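Local coordinates for probable transcriptional repressor protein (Mycobacterium tuberculosis, PDB 4FX0), which is a MarR-family helix-turn-helix regulator that probably binds DNA and represses transcription in a redox-dependent manner, at residues B[50-61]-B[92-102]. Numbering follows the deposited sequence.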
loop_
_atom_site.group_PDB
_atom_site.type_symbol
_atom_site.label_atom_id
_atom_site.label_comp_id
_atom_site.label_asym_id
_atom_site.label_seq_id
_atom_site.Cartn_x
_atom_site.Cartn_y
_atom_site.Cartn_z
ATOM N N GLY B 50 1.905 -11.391 -26.388
ATOM C CA GLY B 50 1.660 -10.675 -25.149
ATOM C C GLY B 50 0.828 -9.428 -25.366
ATOM O O GLY B 50 -0.136 -9.444 -26.132
ATOM N N ILE B 51 1.199 -8.343 -24.691
ATOM C CA ILE B 51 0.465 -7.086 -24.805
ATOM C C ILE B 51 1.377 -5.873 -24.691
ATOM O O ILE B 51 2.433 -5.930 -24.060
ATOM C CB ILE B 51 -0.615 -6.959 -23.718
ATOM C CG1 ILE B 51 0.032 -6.881 -22.335
ATOM C CG2 ILE B 51 -1.586 -8.119 -23.789
ATOM C CD1 ILE B 51 -0.963 -6.818 -21.204
ATOM N N ASP B 52 0.951 -4.773 -25.300
ATOM C CA ASP B 52 1.669 -3.511 -25.197
ATOM C C ASP B 52 1.052 -2.649 -24.103
ATOM O O ASP B 52 -0.147 -2.366 -24.128
ATOM C CB ASP B 52 1.638 -2.767 -26.532
ATOM C CG ASP B 52 2.377 -3.505 -27.629
ATOM O OD1 ASP B 52 2.329 -4.752 -27.646
ATOM O OD2 ASP B 52 3.009 -2.836 -28.474
ATOM N N LEU B 53 1.870 -2.237 -23.141
ATOM C CA LEU B 53 1.389 -1.421 -22.033
ATOM C C LEU B 53 2.419 -0.397 -21.579
ATOM O O LEU B 53 3.621 -0.665 -21.579
ATOM C CB LEU B 53 1.010 -2.301 -20.840
ATOM C CG LEU B 53 -0.255 -3.152 -20.928
ATOM C CD1 LEU B 53 -0.470 -3.873 -19.610
ATOM C CD2 LEU B 53 -1.461 -2.293 -21.271
ATOM N N THR B 54 1.938 0.776 -21.188
ATOM C CA THR B 54 2.792 1.782 -20.578
ATOM C C THR B 54 3.160 1.310 -19.178
ATOM O O THR B 54 2.390 0.594 -18.539
ATOM C CB THR B 54 2.077 3.142 -20.486
ATOM O OG1 THR B 54 1.604 3.525 -21.783
ATOM C CG2 THR B 54 3.023 4.211 -19.958
ATOM N N MET B 55 4.337 1.701 -18.706
ATOM C CA MET B 55 4.764 1.341 -17.360
ATOM C C MET B 55 3.855 1.973 -16.310
ATOM O O MET B 55 3.573 1.368 -15.278
ATOM C CB MET B 55 6.214 1.759 -17.123
ATOM C CG MET B 55 7.230 1.020 -17.980
ATOM S SD MET B 55 7.477 -0.701 -17.486
ATOM C CE MET B 55 6.101 -1.513 -18.297
ATOM N N SER B 56 3.400 3.191 -16.578
ATOM C CA SER B 56 2.479 3.868 -15.674
ATOM C C SER B 56 1.101 3.215 -15.731
ATOM O O SER B 56 0.423 3.084 -14.711
ATOM C CB SER B 56 2.383 5.359 -16.009
ATOM O OG SER B 56 2.010 5.561 -17.360
ATOM N N GLU B 57 0.695 2.805 -16.928
ATOM C CA GLU B 57 -0.585 2.131 -17.121
ATOM C C GLU B 57 -0.609 0.813 -16.353
ATOM O O GLU B 57 -1.651 0.393 -15.846
ATOM C CB GLU B 57 -0.835 1.880 -18.609
ATOM C CG GLU B 57 -2.174 1.231 -18.922
ATOM C CD GLU B 57 -3.350 2.151 -18.656
ATOM O OE1 GLU B 57 -3.140 3.380 -18.566
ATOM O OE2 GLU B 57 -4.486 1.645 -18.537
ATOM N N LEU B 58 0.552 0.169 -16.273
ATOM C CA LEU B 58 0.698 -1.088 -15.548
ATOM C C LEU B 58 0.858 -0.849 -14.050
ATOM O O LEU B 58 0.157 -1.454 -13.238
ATOM C CB LEU B 58 1.904 -1.863 -16.080
ATOM C CG LEU B 58 2.214 -3.194 -15.393
ATOM C CD1 LEU B 58 1.045 -4.152 -15.543
ATOM C CD2 LEU B 58 3.488 -3.807 -15.956
ATOM N N ALA B 59 1.788 0.032 -13.691
ATOM C CA ALA B 59 2.054 0.350 -12.292
ATOM C C ALA B 59 0.772 0.739 -11.565
ATOM O O ALA B 59 0.544 0.334 -10.424
ATOM C CB ALA B 59 3.083 1.466 -12.188
ATOM N N ALA B 60 -0.063 1.527 -12.235
ATOM C CA ALA B 60 -1.333 1.955 -11.665
ATOM C C ALA B 60 -2.262 0.768 -11.417
ATOM O O ALA B 60 -2.908 0.683 -10.373
ATOM C CB ALA B 60 -2.003 2.976 -12.573
ATOM N N ARG B 61 -2.322 -0.147 -12.380
ATOM C CA ARG B 61 -3.187 -1.320 -12.267
ATOM C C ARG B 61 -2.841 -2.182 -11.056
ATOM O O ARG B 61 -3.732 -2.710 -10.395
ATOM C CB ARG B 61 -3.150 -2.156 -13.552
ATOM C CG ARG B 61 -4.393 -1.995 -14.419
ATOM C CD ARG B 61 -4.196 -2.532 -15.831
ATOM N NE ARG B 61 -4.258 -3.991 -15.905
ATOM C CZ ARG B 61 -5.388 -4.689 -15.933
ATOM N NH1 ARG B 61 -6.554 -4.066 -15.874
ATOM N NH2 ARG B 61 -5.354 -6.012 -16.010
ATOM N N CYS B 92 5.720 2.940 -24.885
ATOM C CA CYS B 92 5.002 1.679 -24.744
ATOM C C CYS B 92 5.975 0.503 -24.681
ATOM O O CYS B 92 7.140 0.634 -25.055
ATOM C CB CYS B 92 4.026 1.494 -25.906
ATOM S SG CYS B 92 2.743 0.264 -25.610
ATOM N N LYS B 93 5.496 -0.643 -24.203
ATOM C CA LYS B 93 6.337 -1.833 -24.093
ATOM C C LYS B 93 5.568 -3.147 -24.227
ATOM O O LYS B 93 4.446 -3.281 -23.738
ATOM C CB LYS B 93 7.130 -1.823 -22.783
ATOM C CG LYS B 93 8.465 -1.110 -22.879
ATOM C CD LYS B 93 9.233 -1.185 -21.571
ATOM C CE LYS B 93 10.561 -0.458 -21.687
ATOM N NZ LYS B 93 11.298 -0.877 -22.911
ATOM N N ARG B 94 6.195 -4.113 -24.893
ATOM C CA ARG B 94 5.608 -5.430 -25.088
ATOM C C ARG B 94 6.057 -6.393 -23.993
ATOM O O ARG B 94 7.238 -6.733 -23.902
ATOM C CB ARG B 94 6.000 -5.987 -26.457
ATOM C CG ARG B 94 5.446 -7.372 -26.740
ATOM C CD ARG B 94 3.942 -7.329 -26.942
ATOM N NE ARG B 94 3.586 -6.714 -28.216
ATOM C CZ ARG B 94 3.369 -7.394 -29.337
ATOM N NH1 ARG B 94 3.467 -8.717 -29.339
ATOM N NH2 ARG B 94 3.052 -6.755 -30.454
ATOM N N ILE B 95 5.114 -6.830 -23.165
ATOM C CA ILE B 95 5.415 -7.771 -22.093
ATOM C C ILE B 95 4.700 -9.104 -22.314
ATOM O O ILE B 95 3.507 -9.136 -22.620
ATOM C CB ILE B 95 5.032 -7.203 -20.709
ATOM C CG1 ILE B 95 5.649 -5.818 -20.503
ATOM C CG2 ILE B 95 5.470 -8.147 -19.603
ATOM C CD1 ILE B 95 4.660 -4.678 -20.630
ATOM N N GLU B 96 5.440 -10.200 -22.161
ATOM C CA GLU B 96 4.886 -11.537 -22.362
ATOM C C GLU B 96 5.211 -12.473 -21.205
ATOM O O GLU B 96 6.246 -12.336 -20.553
ATOM C CB GLU B 96 5.407 -12.142 -23.668
ATOM C CG GLU B 96 4.787 -11.551 -24.919
ATOM C CD GLU B 96 5.355 -12.148 -26.191
ATOM O OE1 GLU B 96 6.562 -12.470 -26.208
ATOM O OE2 GLU B 96 4.595 -12.297 -27.172
ATOM N N LEU B 97 4.318 -13.425 -20.957
ATOM C CA LEU B 97 4.567 -14.460 -19.964
ATOM C C LEU B 97 5.406 -15.580 -20.559
ATOM O O LEU B 97 5.101 -16.093 -21.637
ATOM C CB LEU B 97 3.256 -15.040 -19.433
ATOM C CG LEU B 97 2.602 -14.349 -18.238
ATOM C CD1 LEU B 97 1.463 -15.206 -17.712
ATOM C CD2 LEU B 97 3.625 -14.097 -17.143
ATOM N N THR B 98 6.467 -15.950 -19.855
ATOM C CA THR B 98 7.253 -17.111 -20.236
ATOM C C THR B 98 6.643 -18.346 -19.588
ATOM O O THR B 98 5.926 -18.240 -18.590
ATOM C CB THR B 98 8.714 -16.978 -19.787
ATOM O OG1 THR B 98 8.768 -16.878 -18.358
ATOM C CG2 THR B 98 9.346 -15.740 -20.403
ATOM N N ALA B 99 6.922 -19.510 -20.164
ATOM C CA ALA B 99 6.432 -20.771 -19.624
ATOM C C ALA B 99 6.750 -20.876 -18.137
ATOM O O ALA B 99 5.937 -21.359 -17.349
ATOM C CB ALA B 99 7.039 -21.942 -20.381
ATOM N N LYS B 100 7.939 -20.415 -17.762
ATOM C CA LYS B 100 8.361 -20.418 -16.367
ATOM C C LYS B 100 7.484 -19.488 -15.537
ATOM O O LYS B 100 7.112 -19.811 -14.409
ATOM C CB LYS B 100 9.828 -20.000 -16.252
ATOM C CG LYS B 100 10.337 -19.906 -14.825
ATOM C CD LYS B 100 11.833 -19.632 -14.790
ATOM C CE LYS B 100 12.338 -19.538 -13.362
ATOM N NZ LYS B 100 13.818 -19.403 -13.303
ATOM N N GLY B 101 7.158 -18.329 -16.105
ATOM C CA GLY B 101 6.264 -17.392 -15.454
ATOM C C GLY B 101 4.917 -18.032 -15.181
ATOM O O GLY B 101 4.397 -17.963 -14.068
ATOM N N ARG B 102 4.356 -18.663 -16.208
ATOM C CA ARG B 102 3.085 -19.364 -16.081
ATOM C C ARG B 102 3.155 -20.406 -14.971
ATOM O O ARG B 102 2.211 -20.572 -14.196
ATOM C CB ARG B 102 2.720 -20.034 -17.403
ATOM C CG ARG B 102 1.512 -19.435 -18.097
ATOM C CD ARG B 102 1.409 -19.933 -19.527
ATOM N NE ARG B 102 1.980 -18.986 -20.478
ATOM C CZ ARG B 102 1.265 -18.097 -21.161
ATOM N NH1 ARG B 102 -0.049 -18.039 -20.997
ATOM N NH2 ARG B 102 1.861 -17.268 -22.007
#
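In the winged helix-turn-helix domain of this MarR-family regulator, the short strand 51-53 pairs antiparallel with strand 93-97, the returning strand of the wing hairpin, just before the chain turns into helix 55-62. I51 and I95 form a hydrogen-bonded pair: I95 N reaches I51 O at 3.0 Å, and I51 N returns a bond to I95 O at 3.2 Å. Further along, L53 N donates to K93 O at 2.8 Å; the reverse bond from K93 N is weak. Between them, D52 and R94 face each other as a non-hydrogen-bonded pair. R94 sends CG anti to its backbone nitrogen (chi1 179°) and then folds at chi2 and chi3, which brings NE back over the neighbouring strand to form a salt bridge with D52 OD1; the modelled spacing is too short to be taken literally, and the detailed geometry is doubtful. The carboxylate meets the guanidinium at its edge. C92 SG lies near D52 CB. Just before strand 51-53, G50 N donates to E96 OE2 at 2.9 Å, which accepts through its anti lone pair, the one away from OE1; OE1 is held in a salt bridge by R83, and the E96 carboxylate therefore spans from G50 to strand 82-86. On the sheet face opposite D52 and R94, with I51 and L53, I95 carries the apolar contact, its CD1 meeting L53 CB at 4.4 Å and M55 CE at 4.2 Å. I95 also packs on I42 of helix 33-45 and V84 of strand 82-86, while M55 touches T70 and L73 of helix 66-78, joining the three-stranded sheet to the helices beneath it.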